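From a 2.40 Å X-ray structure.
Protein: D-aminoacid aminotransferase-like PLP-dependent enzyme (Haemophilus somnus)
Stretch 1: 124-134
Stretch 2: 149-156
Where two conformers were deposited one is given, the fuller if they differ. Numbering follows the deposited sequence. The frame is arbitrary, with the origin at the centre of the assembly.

Stretch 1 124-134: MIIRQGKVTDC
Stretch 2, residues 149-156: TPDKPLLE

Leu154, Asp133 and Thr132 carry most of this contact, which buries 401 Å² counted over both sides. The two stretches belong to one chain. Stretch 1 is a hairpin. Its first strand, 124-127, enters from earlier in the chain, and a type I' turn runs from Arg127 to Lys130. Gln128 (phi/psi 55/46) and Gly129 (85/-5) hold the turn's central positions, both with positive phi. A short strand, 130-131, leads back. The arms are tied by Arg127 N to Lys130 O at 2.9 Å, Lys130 N to Arg127 O at 3.1 Å, Thr132 N to Ile125 O at 3.0 Å and Ile125 N to Asp133 O at 2.8 Å, all hydrogen bonds.

Stretch 2 ends a strand at Thr149-Pro150 and continues as loop. The closest CA pair across the stretches is Thr132 and Pro153, at 4.4 Å.

Asp133 supplies the polar anchor. Its backbone is extended (-116/168), its CB points toward stretch 2, and chi1 is m (-60°) with chi2 at 9°. The carboxylate receives two successive backbone amides. Leu154 N donates to Asp133 OD1 at 2.8 Å, with an N-H...O angle of 151°. Leu155 N donates to Asp133 OD2 at 2.9 Å, with an angle of 166°. Two amides in succession thus reach one carboxylate, and the loop is held here through its main chain. Leu154, at -71/-54, places the two NH groups near the same carboxylate; Leu155 then returns to an extended conformation (-116/136). Asp133 OD1 also lies 3.1 Å from Pro153 CB, so the proline packs closely beside the acceptor. Asp133 OD2 has a further hydrogen bond elsewhere in the structure.

Leu154 has the largest area covered, 100 Å². Its CB points sideways, and the m, t rotamer (-60°, -178°) carries the branched end along the hairpin. Leu154 CD1 meets Ile125 CD1 at 3.7 Å, an apolar contact. Leu154 CD2 lies 3.7 Å from Arg127 CD, so the aliphatic part of the arginine extends the surface met by the leucine. Ile125 is m, t and Arg127 is t at chi1, chi2 and chi3; both point CB toward stretch 2.

Thr132 covers 47 Å². Its phi/psi is -117/-105 and its chi1 is p (63°). Thr132 OG1 donates to Ile125 O at 2.7 Å, the carbonyl that also accepts Thr132 N. The hydroxyl is therefore bonded within its own hairpin, while Thr132 OG1 lies 3.5 Å from Leu154 CG. Thr132 CG2 approaches Lys152 O at 3.6 Å.

Pro150 closes the side of the contact nearer the strand of stretch 2. Its CB points toward stretch 1 and its ring is C-gamma exo. Pro150 CB is 3.3 Å from Val131 O, and Pro150 CG is 3.7 Å from Thr132 O. The side chains of Val131 (chi1 t) and Pro150 meet more loosely, Val131 CG1 to Pro150 CG at 4.4 Å.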

# COMPACT_ATOMS: atom_id res chain seq x y z
N MSE A 124 12.96 3.83 4.15
CA MSE A 124 13.11 3.51 2.76
C MSE A 124 13.93 2.22 2.71
O MSE A 124 15.10 2.20 3.06
CB MSE A 124 13.81 4.68 2.09
CG MSE A 124 14.15 4.45 0.65
SE MSE A 124 14.78 6.06 -0.22
CE MSE A 124 13.04 6.81 -0.52
N ILE A 125 13.27 1.13 2.35
CA ILE A 125 13.90 -0.19 2.44
C ILE A 125 14.75 -0.51 1.22
O ILE A 125 14.26 -0.62 0.08
CB ILE A 125 12.84 -1.28 2.64
CG1 ILE A 125 12.05 -1.02 3.95
CG2 ILE A 125 13.52 -2.64 2.70
CD1 ILE A 125 10.77 -1.76 4.04
N ILE A 126 16.04 -0.67 1.48
CA ILE A 126 17.01 -1.03 0.49
C ILE A 126 17.25 -2.52 0.60
O ILE A 126 17.84 -3.01 1.57
CB ILE A 126 18.33 -0.29 0.72
CG1 ILE A 126 18.02 1.21 0.85
CG2 ILE A 126 19.29 -0.56 -0.42
CD1 ILE A 126 17.19 1.71 -0.29
N ARG A 127 16.79 -3.24 -0.43
CA ARG A 127 16.88 -4.68 -0.49
C ARG A 127 17.67 -5.10 -1.71
O ARG A 127 17.26 -4.84 -2.85
CB ARG A 127 15.46 -5.26 -0.57
CG ARG A 127 15.37 -6.78 -0.68
CD ARG A 127 13.97 -7.24 -1.05
NE ARG A 127 13.92 -8.69 -1.15
CZ ARG A 127 14.29 -9.39 -2.23
NH1 ARG A 127 14.68 -8.76 -3.31
NH2 ARG A 127 14.24 -10.70 -2.23
N GLN A 128 18.80 -5.75 -1.45
CA GLN A 128 19.62 -6.30 -2.51
C GLN A 128 19.95 -5.22 -3.51
O GLN A 128 19.80 -5.40 -4.71
CB GLN A 128 18.88 -7.47 -3.17
CG GLN A 128 18.99 -8.73 -2.30
CD GLN A 128 18.13 -9.92 -2.76
OE1 GLN A 128 18.07 -10.26 -3.94
NE2 GLN A 128 17.48 -10.58 -1.79
N GLY A 129 20.35 -4.07 -2.96
CA GLY A 129 20.89 -2.92 -3.70
C GLY A 129 19.84 -1.98 -4.27
O GLY A 129 20.14 -0.92 -4.83
N LYS A 130 18.58 -2.38 -4.13
CA LYS A 130 17.50 -1.65 -4.77
C LYS A 130 16.60 -0.95 -3.77
O LYS A 130 16.41 -1.41 -2.64
CB LYS A 130 16.74 -2.59 -5.73
CG LYS A 130 17.70 -3.47 -6.55
CD LYS A 130 17.19 -4.04 -7.84
CE LYS A 130 17.81 -5.46 -8.04
N VAL A 131 16.13 0.23 -4.18
CA VAL A 131 15.14 0.98 -3.42
C VAL A 131 13.81 0.28 -3.67
O VAL A 131 13.41 0.04 -4.82
CB VAL A 131 15.02 2.45 -3.90
CG1 VAL A 131 13.91 3.19 -3.12
CG2 VAL A 131 16.35 3.14 -3.79
N THR A 132 13.12 -0.07 -2.59
CA THR A 132 11.84 -0.75 -2.68
C THR A 132 10.74 0.11 -2.10
O THR A 132 10.33 1.08 -2.71
CB THR A 132 11.89 -2.17 -2.08
OG1 THR A 132 12.19 -2.10 -0.67
CG2 THR A 132 12.98 -3.00 -2.82
N ASP A 133 10.27 -0.24 -0.91
CA ASP A 133 9.14 0.43 -0.31
C ASP A 133 9.48 1.16 0.99
O ASP A 133 10.56 0.94 1.55
CB ASP A 133 8.07 -0.61 0.04
CG ASP A 133 7.54 -1.41 -1.17
OD1 ASP A 133 8.06 -1.36 -2.31
OD2 ASP A 133 6.54 -2.15 -0.95
N CYS A 134 8.56 2.01 1.48
CA CYS A 134 8.62 2.45 2.87
C CYS A 134 7.79 1.42 3.67
O CYS A 134 7.32 0.45 3.09
CB CYS A 134 8.15 3.89 3.10
SG CYS A 134 6.43 4.21 2.80
N THR A 149 8.83 5.53 -9.99
CA THR A 149 8.70 4.57 -8.89
C THR A 149 9.49 3.32 -9.25
O THR A 149 9.60 3.01 -10.43
CB THR A 149 7.20 4.25 -8.62
OG1 THR A 149 7.06 3.59 -7.37
CG2 THR A 149 6.57 3.40 -9.75
N PRO A 150 10.01 2.58 -8.25
CA PRO A 150 10.79 1.36 -8.47
C PRO A 150 10.03 0.27 -9.19
O PRO A 150 8.90 -0.05 -8.80
CB PRO A 150 11.08 0.90 -7.04
CG PRO A 150 11.00 2.11 -6.25
CD PRO A 150 10.00 2.97 -6.83
N ASP A 151 10.62 -0.28 -10.25
CA ASP A 151 9.92 -1.35 -10.97
C ASP A 151 9.83 -2.62 -10.13
O ASP A 151 8.97 -3.43 -10.41
CB ASP A 151 10.44 -1.64 -12.41
CG ASP A 151 11.84 -2.21 -12.44
OD1 ASP A 151 12.49 -2.17 -11.36
OD2 ASP A 151 12.30 -2.68 -13.51
N LYS A 152 10.66 -2.77 -9.09
CA LYS A 152 10.58 -3.97 -8.17
C LYS A 152 10.31 -3.66 -6.72
O LYS A 152 11.18 -3.79 -5.88
CB LYS A 152 11.89 -4.75 -8.14
CG LYS A 152 11.80 -6.06 -8.87
CD LYS A 152 10.90 -5.94 -10.13
CE LYS A 152 10.78 -7.28 -10.86
NZ LYS A 152 9.74 -7.22 -11.93
N PRO A 153 9.09 -3.28 -6.40
CA PRO A 153 8.78 -2.91 -5.03
C PRO A 153 8.62 -4.17 -4.17
O PRO A 153 8.63 -5.26 -4.70
CB PRO A 153 7.45 -2.23 -5.17
CG PRO A 153 6.79 -3.05 -6.31
CD PRO A 153 7.89 -3.36 -7.26
N LEU A 154 8.48 -4.03 -2.86
CA LEU A 154 8.22 -5.21 -2.06
C LEU A 154 6.79 -5.61 -2.42
O LEU A 154 6.54 -6.74 -2.77
CB LEU A 154 8.31 -4.93 -0.57
CG LEU A 154 9.64 -4.43 -0.05
CD1 LEU A 154 9.63 -4.22 1.48
CD2 LEU A 154 10.76 -5.41 -0.52
N LEU A 155 5.87 -4.66 -2.28
CA LEU A 155 4.44 -4.92 -2.58
C LEU A 155 3.95 -4.07 -3.75
O LEU A 155 4.23 -2.89 -3.81
CB LEU A 155 3.55 -4.60 -1.35
CG LEU A 155 2.04 -4.96 -1.46
CD1 LEU A 155 1.80 -6.44 -1.73
CD2 LEU A 155 1.27 -4.53 -0.21
N GLU A 156 3.20 -4.67 -4.66
CA GLU A 156 2.58 -3.89 -5.70
C GLU A 156 1.33 -3.18 -5.18
O GLU A 156 0.22 -3.74 -5.15
CB GLU A 156 2.21 -4.78 -6.87
CG GLU A 156 3.41 -5.24 -7.64
CD GLU A 156 3.03 -6.14 -8.76
OE1 GLU A 156 1.85 -6.19 -9.11
OE2 GLU A 156 3.90 -6.79 -9.31